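Local coordinates for Rho GTPase-activating protein 26 (Gallus gallus, PDB 1F7C) that stimulates GTP hydrolysis by the Rho-family GTPases RhoA and Cdc42 through its RhoGAP (BH) domain, the piece modelled here, at residues S132-I137 and I205-E210; S139-L144 and E213-T218; P111-Q116 and Q150-L155; R51-Q56 and A160-N165. All coordinates share one frame; numbering follows the deposited sequence.

Contact 1 (S132-I137 and I205-E210); sequences SRVSEI and IEILIE
Ile-207 lays its branched side chain over Ile-137, with CD1 of Ile-207 only 3.5 Å from CD1 of Ile-137. The two chains cross obliquely, and the CG2 branch of Ile-207 also reaches that methyl, at 4.0 Å from Ile-137 CD1. Its fork explains the spread of contacts. With CG1 beside the backbone N (chi1 -68°), CG2 falls anti to that N and meets CG2 of Val-134 at 4.1 Å, while CD1 on the other branch meets CD of Arg-133 at 4.2 Å, where the two chains pass at about a right angle. Only the aliphatic part of the arginine is used here. One turn further on, Ile-137 CG2 packs on Leu-208 CD2 at 3.7 Å. No hydrogen bond joins the segments, so the evidence is for dispersion contact alone. An alanine in place of Ile-207 removes CD1 and CG2 and would probably open a gap between helix 198-210 and the Arg-133, Val-134 and Ile-137 side chains, with CB alone left near Ile-137. The local axes of 132-137 and 205-210 cross nearly perpendicularly (-86°), with a closest approach of 10.6 Å, which confines the interface to a short patch. Around this patch in the all-helical RhoGAP fold, helix 115-125 meets Ile-137 through Ala-124, helix 146-164 meets Leu-208 through Met-156, and helix 173-184 packs on Ile-205 and Glu-206.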
loop_
_atom_site.group_PDB
_atom_site.type_symbol
_atom_site.label_atom_id
_atom_site.label_comp_id
_atom_site.label_asym_id
_atom_site.label_seq_id
_atom_site.Cartn_x
_atom_site.Cartn_y
_atom_site.Cartn_z
ATOM N N SER A 132 -0.135 12.269 -18.880
ATOM C CA SER A 132 -1.239 11.436 -19.330
ATOM C C SER A 132 -1.356 10.246 -18.383
ATOM O O SER A 132 -2.435 9.685 -18.200
ATOM C CB SER A 132 -0.993 10.954 -20.761
ATOM O OG SER A 132 -1.013 12.041 -21.669
ATOM N N ARG A 133 -0.232 9.878 -17.775
ATOM C CA ARG A 133 -0.183 8.766 -16.837
ATOM C C ARG A 133 -0.961 9.036 -15.559
ATOM O O ARG A 133 -1.682 8.171 -15.066
ATOM C CB ARG A 133 1.268 8.429 -16.490
ATOM C CG ARG A 133 1.856 7.375 -17.392
ATOM C CD ARG A 133 3.258 6.987 -16.993
ATOM N NE ARG A 133 4.195 8.077 -17.215
ATOM C CZ ARG A 133 5.507 7.912 -17.342
ATOM N NH1 ARG A 133 6.032 6.693 -17.269
ATOM N NH2 ARG A 133 6.290 8.963 -17.543
ATOM N N VAL A 134 -0.816 10.239 -15.022
ATOM C CA VAL A 134 -1.516 10.596 -13.800
ATOM C C VAL A 134 -3.024 10.713 -14.032
ATOM O O VAL A 134 -3.817 10.241 -13.214
ATOM C CB VAL A 134 -0.949 11.907 -13.220
ATOM C CG1 VAL A 134 -1.696 12.301 -11.961
ATOM C CG2 VAL A 134 0.516 11.715 -12.907
ATOM N N SER A 135 -3.414 11.315 -15.155
ATOM C CA SER A 135 -4.825 11.501 -15.498
ATOM C C SER A 135 -5.580 10.182 -15.596
ATOM O O SER A 135 -6.637 10.022 -14.995
ATOM C CB SER A 135 -4.944 12.236 -16.831
ATOM O OG SER A 135 -3.955 13.239 -16.926
ATOM N N GLU A 136 -5.039 9.244 -16.370
ATOM C CA GLU A 136 -5.666 7.930 -16.541
ATOM C C GLU A 136 -5.773 7.165 -15.233
ATOM O O GLU A 136 -6.808 6.570 -14.937
ATOM C CB GLU A 136 -4.887 7.084 -17.557
ATOM C CG GLU A 136 -5.354 7.278 -18.992
ATOM C CD GLU A 136 -6.790 6.808 -19.211
ATOM O OE1 GLU A 136 -7.349 7.103 -20.290
ATOM O OE2 GLU A 136 -7.358 6.139 -18.315
ATOM N N ILE A 137 -4.697 7.182 -14.456
ATOM C CA ILE A 137 -4.678 6.493 -13.181
ATOM C C ILE A 137 -5.660 7.180 -12.241
ATOM O O ILE A 137 -6.386 6.520 -11.497
ATOM C CB ILE A 137 -3.242 6.480 -12.602
ATOM C CG1 ILE A 137 -2.389 5.526 -13.448
ATOM C CG2 ILE A 137 -3.251 6.054 -11.134
ATOM C CD1 ILE A 137 -0.924 5.466 -13.095
ATOM N N ILE A 205 2.464 2.247 -8.261
ATOM C CA ILE A 205 2.511 2.603 -6.852
ATOM C C ILE A 205 3.236 3.948 -6.675
ATOM O O ILE A 205 2.798 4.796 -5.896
ATOM C CB ILE A 205 3.218 1.514 -6.029
ATOM C CG1 ILE A 205 2.539 0.157 -6.277
ATOM C CG2 ILE A 205 3.202 1.886 -4.551
ATOM C CD1 ILE A 205 1.029 0.135 -6.085
ATOM N N GLU A 206 4.330 4.137 -7.414
ATOM C CA GLU A 206 5.097 5.368 -7.348
ATOM C C GLU A 206 4.237 6.567 -7.694
ATOM O O GLU A 206 4.271 7.582 -7.001
ATOM C CB GLU A 206 6.281 5.317 -8.302
ATOM C CG GLU A 206 7.411 4.409 -7.864
ATOM C CD GLU A 206 8.570 4.478 -8.827
ATOM O OE1 GLU A 206 8.666 5.498 -9.546
ATOM O OE2 GLU A 206 9.384 3.533 -8.865
ATOM N N ILE A 207 3.473 6.456 -8.772
ATOM C CA ILE A 207 2.603 7.541 -9.190
ATOM C C ILE A 207 1.556 7.850 -8.120
ATOM O O ILE A 207 1.259 9.004 -7.852
ATOM C CB ILE A 207 1.894 7.201 -10.514
ATOM C CG1 ILE A 207 2.921 7.149 -11.650
ATOM C CG2 ILE A 207 0.829 8.244 -10.821
ATOM C CD1 ILE A 207 2.403 6.520 -12.943
ATOM N N LEU A 208 1.009 6.812 -7.502
ATOM C CA LEU A 208 -0.000 6.997 -6.468
ATOM C C LEU A 208 0.548 7.653 -5.211
ATOM O O LEU A 208 -0.174 8.381 -4.530
ATOM C CB LEU A 208 -0.647 5.661 -6.108
ATOM C CG LEU A 208 -1.595 5.078 -7.164
ATOM C CD1 LEU A 208 -2.168 3.766 -6.660
ATOM C CD2 LEU A 208 -2.713 6.063 -7.457
ATOM N N ILE A 209 1.813 7.387 -4.895
ATOM C CA ILE A 209 2.448 7.978 -3.718
ATOM C C ILE A 209 2.748 9.462 -3.981
ATOM O O ILE A 209 2.428 10.325 -3.166
ATOM C CB ILE A 209 3.776 7.250 -3.359
ATOM C CG1 ILE A 209 3.478 5.822 -2.894
ATOM C CG2 ILE A 209 4.536 8.022 -2.269
ATOM C CD1 ILE A 209 4.722 4.970 -2.697
ATOM N N GLU A 210 3.326 9.753 -5.140
ATOM C CA GLU A 210 3.674 11.121 -5.480
ATOM C C GLU A 210 2.537 12.075 -5.825
ATOM O O GLU A 210 2.724 13.284 -5.771
ATOM C CB GLU A 210 4.712 11.121 -6.601
ATOM C CG GLU A 210 6.113 10.819 -6.092
ATOM C CD GLU A 210 7.156 10.821 -7.188
ATOM O OE1 GLU A 210 7.201 11.807 -7.954
ATOM O OE2 GLU A 210 7.932 9.845 -7.280
#

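Contact 2 (S139-L144 and E213-T218); sequences SLVHRL and EKIFNT
The carbonyl oxygen of Thr-218 is approached by two histidines: it lies 3.1 Å from CE1 of His-142, and it is hydrogen-bonded to NE2 of His-138. The His-142 NE2 atom is also near, but its angle to that oxygen is poor and no hydrogen bond is counted. A second carbonyl meets the same ring, Ile-215 O lying 3.0 Å from His-142 CE1, at the ring edge and in its plane. This geometry is consistent with a polarised C-H pointing at the oxygen. An alanine in place of His-142 would probably leave Ile-215 O without this edge contact and deprive the His-138 ring of the imidazole it meets. These contacts lie between the helix 130-141 region and the last turn of helix 212-217 in the all-helical RhoGAP domain. Thr-218 follows helix 212-217 as the first residue to leave helical phi/psi, and its OG1 donates to Lys-214 O at 2.8 Å. In the other segment a type I turn runs from Val-141 to Leu-144. Val-141 supplies the apolar half by dividing its methyls: CG1, anti to the backbone N (chi1 170°), lies 3.7 Å from Phe-216 CE2, while CG2 lies 4.0 Å from Ile-215 CG2. In both pairs the side chains cross at about a right angle. Ile-215 CG2 also sits over one face of the Phe-216 ring, offset to its rim, and Leu-208 packs on both Val-141 and Ile-215.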
loop_
_atom_site.group_PDB
_atom_site.type_symbol
_atom_site.label_atom_id
_atom_site.label_comp_id
_atom_site.label_asym_id
_atom_site.label_seq_id
_atom_site.Cartn_x
_atom_site.Cartn_y
_atom_site.Cartn_z
ATOM N N SER A 139 -8.408 8.811 -13.016
ATOM C CA SER A 139 -9.731 8.382 -13.435
ATOM C C SER A 139 -10.011 6.928 -13.036
ATOM O O SER A 139 -11.123 6.585 -12.623
ATOM C CB SER A 139 -9.863 8.525 -14.947
ATOM O OG SER A 139 -11.034 7.868 -15.385
ATOM N N LEU A 140 -9.001 6.073 -13.164
ATOM C CA LEU A 140 -9.156 4.666 -12.802
ATOM C C LEU A 140 -9.394 4.477 -11.306
ATOM O O LEU A 140 -10.128 3.579 -10.901
ATOM C CB LEU A 140 -7.925 3.859 -13.234
ATOM C CG LEU A 140 -7.818 3.596 -14.742
ATOM C CD1 LEU A 140 -6.469 2.965 -15.060
ATOM C CD2 LEU A 140 -8.949 2.674 -15.186
ATOM N N VAL A 141 -8.771 5.313 -10.484
ATOM C CA VAL A 141 -8.947 5.198 -9.046
ATOM C C VAL A 141 -10.365 5.553 -8.637
ATOM O O VAL A 141 -10.920 4.949 -7.719
ATOM C CB VAL A 141 -7.962 6.107 -8.267
ATOM C CG1 VAL A 141 -8.346 6.150 -6.785
ATOM C CG2 VAL A 141 -6.530 5.592 -8.432
ATOM N N HIS A 142 -10.954 6.533 -9.310
ATOM C CA HIS A 142 -12.307 6.948 -8.970
ATOM C C HIS A 142 -13.399 6.015 -9.463
ATOM O O HIS A 142 -14.572 6.199 -9.142
ATOM C CB HIS A 142 -12.565 8.383 -9.437
ATOM C CG HIS A 142 -12.163 9.401 -8.422
ATOM N ND1 HIS A 142 -10.842 9.664 -8.117
ATOM C CD2 HIS A 142 -12.902 10.134 -7.555
ATOM C CE1 HIS A 142 -10.788 10.507 -7.103
ATOM N NE2 HIS A 142 -12.023 10.808 -6.742
ATOM N N ARG A 143 -13.002 5.003 -10.224
ATOM C CA ARG A 143 -13.947 4.033 -10.718
ATOM C C ARG A 143 -13.975 2.784 -9.834
ATOM O O ARG A 143 -14.857 1.940 -9.968
ATOM C CB ARG A 143 -13.622 3.704 -12.175
ATOM C CG ARG A 143 -13.910 4.897 -13.081
ATOM C CD ARG A 143 -13.931 4.525 -14.538
ATOM N NE ARG A 143 -12.598 4.430 -15.112
ATOM C CZ ARG A 143 -12.329 3.835 -16.268
ATOM N NH1 ARG A 143 -13.306 3.271 -16.972
ATOM N NH2 ARG A 143 -11.087 3.814 -16.729
ATOM N N LEU A 144 -13.023 2.687 -8.911
ATOM C CA LEU A 144 -12.963 1.552 -7.996
ATOM C C LEU A 144 -14.073 1.643 -6.964
ATOM O O LEU A 144 -14.577 2.713 -6.684
ATOM C CB LEU A 144 -11.637 1.532 -7.230
ATOM C CG LEU A 144 -10.319 1.317 -7.968
ATOM C CD1 LEU A 144 -9.158 1.523 -7.000
ATOM C CD2 LEU A 144 -10.287 -0.078 -8.556
ATOM N N GLU A 213 -2.450 13.450 -3.103
ATOM C CA GLU A 213 -3.342 14.565 -2.787
ATOM C C GLU A 213 -4.318 14.815 -3.925
ATOM O O GLU A 213 -5.525 14.807 -3.733
ATOM C CB GLU A 213 -2.537 15.837 -2.526
ATOM C CG GLU A 213 -1.415 15.653 -1.520
ATOM C CD GLU A 213 -1.471 16.661 -0.377
ATOM O OE1 GLU A 213 -0.572 16.624 0.497
ATOM O OE2 GLU A 213 -2.417 17.483 -0.355
ATOM N N LYS A 214 -3.782 15.030 -5.118
ATOM C CA LYS A 214 -4.602 15.293 -6.288
ATOM C C LYS A 214 -5.507 14.116 -6.643
ATOM O O LYS A 214 -6.711 14.282 -6.830
ATOM C CB LYS A 214 -3.706 15.634 -7.480
ATOM C CG LYS A 214 -4.436 15.735 -8.809
ATOM C CD LYS A 214 -3.445 15.898 -9.956
ATOM C CE LYS A 214 -4.133 15.894 -11.323
ATOM N NZ LYS A 214 -5.068 17.043 -11.512
ATOM N N ILE A 215 -4.925 12.923 -6.714
ATOM C CA ILE A 215 -5.677 11.734 -7.072
ATOM C C ILE A 215 -6.819 11.364 -6.137
ATOM O O ILE A 215 -7.918 11.056 -6.606
ATOM C CB ILE A 215 -4.738 10.520 -7.228
ATOM C CG1 ILE A 215 -3.964 10.646 -8.544
ATOM C CG2 ILE A 215 -5.537 9.218 -7.168
ATOM C CD1 ILE A 215 -2.805 9.690 -8.654
ATOM N N PHE A 216 -6.579 11.392 -4.827
ATOM C CA PHE A 216 -7.631 11.016 -3.887
ATOM C C PHE A 216 -8.525 12.128 -3.348
ATOM O O PHE A 216 -9.649 11.862 -2.928
ATOM C CB PHE A 216 -7.046 10.252 -2.696
ATOM C CG PHE A 216 -6.402 8.951 -3.064
ATOM C CD1 PHE A 216 -5.036 8.883 -3.321
ATOM C CD2 PHE A 216 -7.170 7.790 -3.184
ATOM C CE1 PHE A 216 -4.439 7.685 -3.695
ATOM C CE2 PHE A 216 -6.584 6.581 -3.560
ATOM C CZ PHE A 216 -5.218 6.532 -3.816
ATOM N N ASN A 217 -8.053 13.370 -3.351
ATOM C CA ASN A 217 -8.880 14.441 -2.804
ATOM C C ASN A 217 -9.673 15.260 -3.810
ATOM O O ASN A 217 -10.443 16.130 -3.420
ATOM C CB ASN A 217 -8.036 15.363 -1.928
ATOM C CG ASN A 217 -7.430 14.634 -0.745
ATOM O OD1 ASN A 217 -8.074 13.774 -0.143
ATOM N ND2 ASN A 217 -6.194 14.983 -0.397
ATOM N N THR A 218 -9.504 14.972 -5.097
ATOM C CA THR A 218 -10.234 15.688 -6.139
ATOM C C THR A 218 -10.810 14.694 -7.151
ATOM O O THR A 218 -10.304 13.581 -7.297
ATOM C CB THR A 218 -9.318 16.676 -6.897
ATOM O OG1 THR A 218 -8.642 15.984 -7.954
ATOM C CG2 THR A 218 -8.279 17.289 -5.954
#

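Contact 3 (P111-Q116 and Q150-L155); sequences PLMMYQ and QMLHLL
Leu-112 and Leu-152 bring their CA atoms to 7.5 Å, the nearest backbone approach of the two segments, where a type I turn from Pro-111 to Met-114 faces helix 146-164. The turn is closed by Met-114 N bonding to Pro-111 O at 2.8 Å, and it places Leu-112 and Met-113 side by side against the helix. Leu-112 does most of the touching. Its CG lies anti to the backbone N (chi1 -171°), and the two methyls beyond it part company: CD2 lies 3.9 Å from Leu-152 CD1, whereas CD1 lies 4.2 Å from Met-151 CB. The same CD2 comes within 4.3 Å of Leu-155 CD1, one turn on from Leu-152. Met-113 approaches from another side, its chain bent at chi2 and chi3, and crosses Leu-152 at about a right angle. Its sulfur bridges the leucine fork, with SD 4.1 Å from Leu-152 CD1 and 4.2 Å from Leu-152 CD2. Beyond the two segments, Met-151 packs on Phe-38 and Ile-41 of helix 35-51, Met-113 on Phe-121, and Leu-152 on Phe-216. The contact thus lies deep in the helical bundle, with every touching residue buried. The turn's polar backbone is served from outside: Leu-112 O takes a hydrogen bond from Asn-148 ND2, and Met-113 pairs with Leu-184 through the backbone. Since no hydrogen bond crosses between the segments, their mutual hold comes from shape and burial, in which directional bonds have no share.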
loop_
_atom_site.group_PDB
_atom_site.type_symbol
_atom_site.label_atom_id
_atom_site.label_comp_id
_atom_site.label_asym_id
_atom_site.label_seq_id
_atom_site.Cartn_x
_atom_site.Cartn_y
_atom_site.Cartn_z
ATOM N N PRO A 111 -6.535 -8.851 -5.144
ATOM C CA PRO A 111 -5.659 -7.708 -4.884
ATOM C C PRO A 111 -6.491 -6.444 -4.687
ATOM O O PRO A 111 -7.522 -6.271 -5.333
ATOM C CB PRO A 111 -4.791 -7.649 -6.139
ATOM C CG PRO A 111 -5.715 -8.194 -7.212
ATOM C CD PRO A 111 -6.344 -9.370 -6.510
ATOM N N LEU A 112 -6.039 -5.566 -3.793
ATOM C CA LEU A 112 -6.745 -4.320 -3.512
ATOM C C LEU A 112 -7.030 -3.513 -4.785
ATOM O O LEU A 112 -8.098 -2.925 -4.924
ATOM C CB LEU A 112 -5.931 -3.474 -2.530
ATOM C CG LEU A 112 -6.619 -2.228 -1.960
ATOM C CD1 LEU A 112 -7.786 -2.652 -1.072
ATOM C CD2 LEU A 112 -5.622 -1.409 -1.147
ATOM N N MET A 113 -6.075 -3.490 -5.712
ATOM C CA MET A 113 -6.226 -2.757 -6.970
ATOM C C MET A 113 -7.247 -3.427 -7.892
ATOM O O MET A 113 -7.668 -2.837 -8.882
ATOM C CB MET A 113 -4.887 -2.684 -7.707
ATOM C CG MET A 113 -3.756 -2.014 -6.942
ATOM S SD MET A 113 -3.751 -0.226 -7.070
ATOM C CE MET A 113 -3.658 -0.018 -8.806
ATOM N N MET A 114 -7.607 -4.670 -7.572
ATOM C CA MET A 114 -8.580 -5.468 -8.337
ATOM C C MET A 114 -8.132 -6.080 -9.674
ATOM O O MET A 114 -7.695 -5.380 -10.589
ATOM C CB MET A 114 -9.870 -4.669 -8.577
ATOM C CG MET A 114 -10.619 -4.322 -7.304
ATOM S SD MET A 114 -12.300 -3.741 -7.583
ATOM C CE MET A 114 -13.218 -4.992 -6.691
ATOM N N TYR A 115 -8.270 -7.399 -9.777
ATOM C CA TYR A 115 -7.913 -8.125 -10.995
ATOM C C TYR A 115 -8.585 -7.474 -12.201
ATOM O O TYR A 115 -7.978 -7.318 -13.261
ATOM C CB TYR A 115 -8.363 -9.586 -10.876
ATOM C CG TYR A 115 -7.438 -10.451 -10.057
ATOM C CD1 TYR A 115 -7.938 -11.312 -9.084
ATOM C CD2 TYR A 115 -6.059 -10.434 -10.279
ATOM C CE1 TYR A 115 -7.088 -12.141 -8.349
ATOM C CE2 TYR A 115 -5.198 -11.257 -9.551
ATOM C CZ TYR A 115 -5.720 -12.108 -8.589
ATOM O OH TYR A 115 -4.872 -12.936 -7.875
ATOM N N GLN A 116 -9.838 -7.078 -12.008
ATOM C CA GLN A 116 -10.649 -6.439 -13.037
ATOM C C GLN A 116 -10.093 -5.118 -13.575
ATOM O O GLN A 116 -10.408 -4.735 -14.701
ATOM C CB GLN A 116 -12.070 -6.238 -12.491
ATOM C CG GLN A 116 -12.994 -5.349 -13.315
ATOM C CD GLN A 116 -14.444 -5.423 -12.838
ATOM O OE1 GLN A 116 -14.736 -5.272 -11.645
ATOM N NE2 GLN A 116 -15.359 -5.657 -13.774
ATOM N N GLN A 150 -10.890 3.781 -0.592
ATOM C CA GLN A 150 -10.643 4.260 0.755
ATOM C C GLN A 150 -9.396 3.682 1.395
ATOM O O GLN A 150 -8.588 4.424 1.943
ATOM C CB GLN A 150 -11.839 3.971 1.651
ATOM C CG GLN A 150 -12.747 5.161 1.875
ATOM C CD GLN A 150 -13.856 4.852 2.871
ATOM O OE1 GLN A 150 -13.608 4.261 3.932
ATOM N NE2 GLN A 150 -15.082 5.256 2.541
ATOM N N MET A 151 -9.244 2.362 1.349
ATOM C CA MET A 151 -8.075 1.745 1.943
ATOM C C MET A 151 -6.824 2.173 1.192
ATOM O O MET A 151 -5.789 2.438 1.794
ATOM C CB MET A 151 -8.184 0.230 1.918
ATOM C CG MET A 151 -7.112 -0.415 2.742
ATOM S SD MET A 151 -7.499 -2.108 3.122
ATOM C CE MET A 151 -8.820 -1.867 4.295
ATOM N N LEU A 152 -6.937 2.239 -0.127
ATOM C CA LEU A 152 -5.836 2.644 -0.970
ATOM C C LEU A 152 -5.425 4.088 -0.611
ATOM O O LEU A 152 -4.249 4.455 -0.667
ATOM C CB LEU A 152 -6.282 2.563 -2.432
ATOM C CG LEU A 152 -5.209 2.651 -3.508
ATOM C CD1 LEU A 152 -4.229 1.474 -3.372
ATOM C CD2 LEU A 152 -5.884 2.646 -4.870
ATOM N N HIS A 153 -6.409 4.898 -0.239
ATOM C CA HIS A 153 -6.164 6.288 0.126
ATOM C C HIS A 153 -5.340 6.388 1.416
ATOM O O HIS A 153 -4.364 7.136 1.474
ATOM C CB HIS A 153 -7.492 7.031 0.298
ATOM C CG HIS A 153 -7.334 8.505 0.489
ATOM N ND1 HIS A 153 -8.394 9.339 0.771
ATOM C CD2 HIS A 153 -6.238 9.301 0.417
ATOM C CE1 HIS A 153 -7.960 10.583 0.861
ATOM N NE2 HIS A 153 -6.656 10.587 0.651
ATOM N N LEU A 154 -5.744 5.642 2.440
ATOM C CA LEU A 154 -5.039 5.633 3.715
ATOM C C LEU A 154 -3.611 5.170 3.520
ATOM O O LEU A 154 -2.691 5.733 4.097
ATOM C CB LEU A 154 -5.707 4.687 4.712
ATOM C CG LEU A 154 -7.102 5.014 5.231
ATOM C CD1 LEU A 154 -7.621 3.841 6.069
ATOM C CD2 LEU A 154 -7.057 6.274 6.057
ATOM N N LEU A 155 -3.432 4.126 2.719
ATOM C CA LEU A 155 -2.112 3.584 2.460
ATOM C C LEU A 155 -1.170 4.529 1.733
ATOM O O LEU A 155 -0.028 4.674 2.144
ATOM C CB LEU A 155 -2.217 2.284 1.669
ATOM C CG LEU A 155 -2.233 1.007 2.506
ATOM C CD1 LEU A 155 -2.536 -0.192 1.600
ATOM C CD2 LEU A 155 -0.889 0.847 3.208
#

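Contact 4 (R51-Q56 and A160-N165); sequences RGINEQ and AKVADN
Asn-165 ND2 spends its two N-H groups on neighbouring residues of the facing loop: one goes to Ile-53 O at 3.0 Å and the other to Asn-54 OD1 at 3.1 Å. Neither bond is quite straight, the N-H...O angles being 146° and 156°. In each case the donor stands well above the plane of the carbonyl it addresses. Ile-53 O nevertheless lies almost in the amide plane of Asn-165, while the carboxamides of Asn-54 and Asn-165 are turned 69° against each other. Ile-53 O is doubly served, since Asn-169 ND2 also donates to it. Asn-169 ND2 further bonds Val-162 O, which takes the backbone N of Asn-165 at 3.2 Å as well. Asn-165 occupies the N-cap position of helix 166-169, but its side chain makes no capping bond and is turned to the loop instead. Ile-53, with CG1 anti to the backbone N, lays CD1 over the helix backbone, 4.1 Å from Val-162 CA; its apolar side-chain partner is Val-162 CG2, at 4.4 Å from that CD1. Within the loop, Glu-55 N closes a type I turn on Gly-52 O at 3.1 Å. This is the loop between helices 35-51 and 65-76 that carries Arg-60; the side chain of Arg-60, the predicted arginine finger, is about 9 Å from that of Val-162, and the contact thus ties the finger-bearing loop of the RhoGAP domain to the end of helix 146-164.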
loop_
_atom_site.group_PDB
_atom_site.type_symbol
_atom_site.label_atom_id
_atom_site.label_comp_id
_atom_site.label_asym_id
_atom_site.label_seq_id
_atom_site.Cartn_x
_atom_site.Cartn_y
_atom_site.Cartn_z
ATOM N N ARG A 51 5.694 6.146 16.168
ATOM C CA ARG A 51 6.904 5.662 16.824
ATOM C C ARG A 51 7.890 4.870 15.986
ATOM O O ARG A 51 8.866 4.340 16.517
ATOM C CB ARG A 51 6.542 4.864 18.083
ATOM C CG ARG A 51 5.669 3.651 17.863
ATOM C CD ARG A 51 4.962 3.272 19.166
ATOM N NE ARG A 51 4.176 2.045 19.049
ATOM C CZ ARG A 51 4.697 0.822 18.963
ATOM N NH1 ARG A 51 6.018 0.647 18.986
ATOM N NH2 ARG A 51 3.897 -0.230 18.838
ATOM N N GLY A 52 7.674 4.798 14.681
ATOM C CA GLY A 52 8.606 4.047 13.857
ATOM C C GLY A 52 9.003 4.716 12.558
ATOM O O GLY A 52 9.662 4.097 11.715
ATOM N N ILE A 53 8.636 5.986 12.404
ATOM C CA ILE A 53 8.915 6.730 11.181
ATOM C C ILE A 53 10.386 6.776 10.805
ATOM O O ILE A 53 10.716 6.805 9.619
ATOM C CB ILE A 53 8.352 8.184 11.268
ATOM C CG1 ILE A 53 8.185 8.771 9.868
ATOM C CG2 ILE A 53 9.293 9.088 12.042
ATOM C CD1 ILE A 53 7.112 8.101 9.051
ATOM N N ASN A 54 11.269 6.763 11.806
ATOM C CA ASN A 54 12.711 6.833 11.564
ATOM C C ASN A 54 13.416 5.485 11.361
ATOM O O ASN A 54 14.586 5.458 10.970
ATOM C CB ASN A 54 13.395 7.611 12.707
ATOM C CG ASN A 54 12.914 9.058 12.807
ATOM O OD1 ASN A 54 13.062 9.833 11.866
ATOM N ND2 ASN A 54 12.333 9.421 13.954
ATOM N N GLU A 55 12.715 4.380 11.628
ATOM C CA GLU A 55 13.272 3.030 11.474
ATOM C C GLU A 55 13.746 2.776 10.053
ATOM O O GLU A 55 13.019 3.048 9.104
ATOM C CB GLU A 55 12.218 1.982 11.834
ATOM C CG GLU A 55 11.958 1.835 13.321
ATOM C CD GLU A 55 12.978 0.941 14.006
ATOM O OE1 GLU A 55 12.923 0.840 15.251
ATOM O OE2 GLU A 55 13.825 0.337 13.305
ATOM N N GLN A 56 14.955 2.246 9.904
ATOM C CA GLN A 56 15.503 1.977 8.582
ATOM C C GLN A 56 14.858 0.770 7.921
ATOM O O GLN A 56 14.578 -0.225 8.582
ATOM C CB GLN A 56 17.013 1.764 8.664
ATOM C CG GLN A 56 17.783 2.965 9.201
ATOM C CD GLN A 56 19.290 2.819 9.035
ATOM O OE1 GLN A 56 19.861 1.758 9.316
ATOM N NE2 GLN A 56 19.942 3.890 8.584
ATOM N N ALA A 160 3.507 8.240 1.589
ATOM C CA ALA A 160 4.090 9.520 1.175
ATOM C C ALA A 160 4.866 10.143 2.343
ATOM O O ALA A 160 5.892 10.792 2.142
ATOM C CB ALA A 160 2.997 10.485 0.712
ATOM N N LYS A 161 4.358 9.937 3.554
ATOM C CA LYS A 161 4.979 10.441 4.764
ATOM C C LYS A 161 6.222 9.626 5.054
ATOM O O LYS A 161 7.238 10.165 5.488
ATOM C CB LYS A 161 4.024 10.322 5.951
ATOM C CG LYS A 161 2.866 11.287 5.946
ATOM C CD LYS A 161 2.072 11.099 7.219
ATOM C CE LYS A 161 0.830 11.941 7.244
ATOM N NZ LYS A 161 0.172 11.780 8.574
ATOM N N VAL A 162 6.129 8.316 4.833
ATOM C CA VAL A 162 7.262 7.431 5.052
ATOM C C VAL A 162 8.381 7.858 4.113
ATOM O O VAL A 162 9.533 8.004 4.536
ATOM C CB VAL A 162 6.918 5.954 4.741
ATOM C CG1 VAL A 162 8.195 5.131 4.658
ATOM C CG2 VAL A 162 6.004 5.385 5.813
ATOM N N ALA A 163 8.029 8.073 2.842
ATOM C CA ALA A 163 9.008 8.452 1.824
ATOM C C ALA A 163 9.637 9.824 2.030
ATOM O O ALA A 163 10.788 10.044 1.659
ATOM C CB ALA A 163 8.384 8.375 0.418
ATOM N N ASP A 164 8.884 10.753 2.606
ATOM C CA ASP A 164 9.419 12.080 2.829
ATOM C C ASP A 164 10.540 12.045 3.887
ATOM O O ASP A 164 11.330 12.969 3.978
ATOM C CB ASP A 164 8.291 13.026 3.251
ATOM C CG ASP A 164 8.746 14.470 3.359
ATOM O OD1 ASP A 164 8.744 15.009 4.480
ATOM O OD2 ASP A 164 9.102 15.068 2.327
ATOM N N ASN A 165 10.620 10.968 4.660
ATOM C CA ASN A 165 11.645 10.823 5.685
ATOM C C ASN A 165 12.701 9.803 5.239
ATOM O O ASN A 165 13.361 9.158 6.070
ATOM C CB ASN A 165 10.997 10.379 7.004
ATOM C CG ASN A 165 11.937 10.499 8.194
ATOM O OD1 ASN A 165 12.604 11.520 8.364
ATOM N ND2 ASN A 165 11.977 9.464 9.034
#

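In the fold
Contacts 2 and 3 are buried, contact 1 is partly buried and contact 4 lies at the surface. Chemistry follows place: contacts 1 and 3 are wholly apolar across their segments, contact 2 adds carbonyl-imidazole approaches near the end of helix 212-217, and contact 4 alone has hydrogen bonds between its segments. Helix 130-141 serves contacts 1 and 2, which meet where Leu-208 CD2 lies 3.8 Å from Ile-215 CD1. Contacts 3 and 4 share helix 146-164 at centres about 21 Å apart and do not touch. The stacked rings of Phe-216 and His-153 join contacts 2 and 3, so contacts 1 to 3 form one continuous packed region; contact 4 reaches it through Ala-160 and Ile-209.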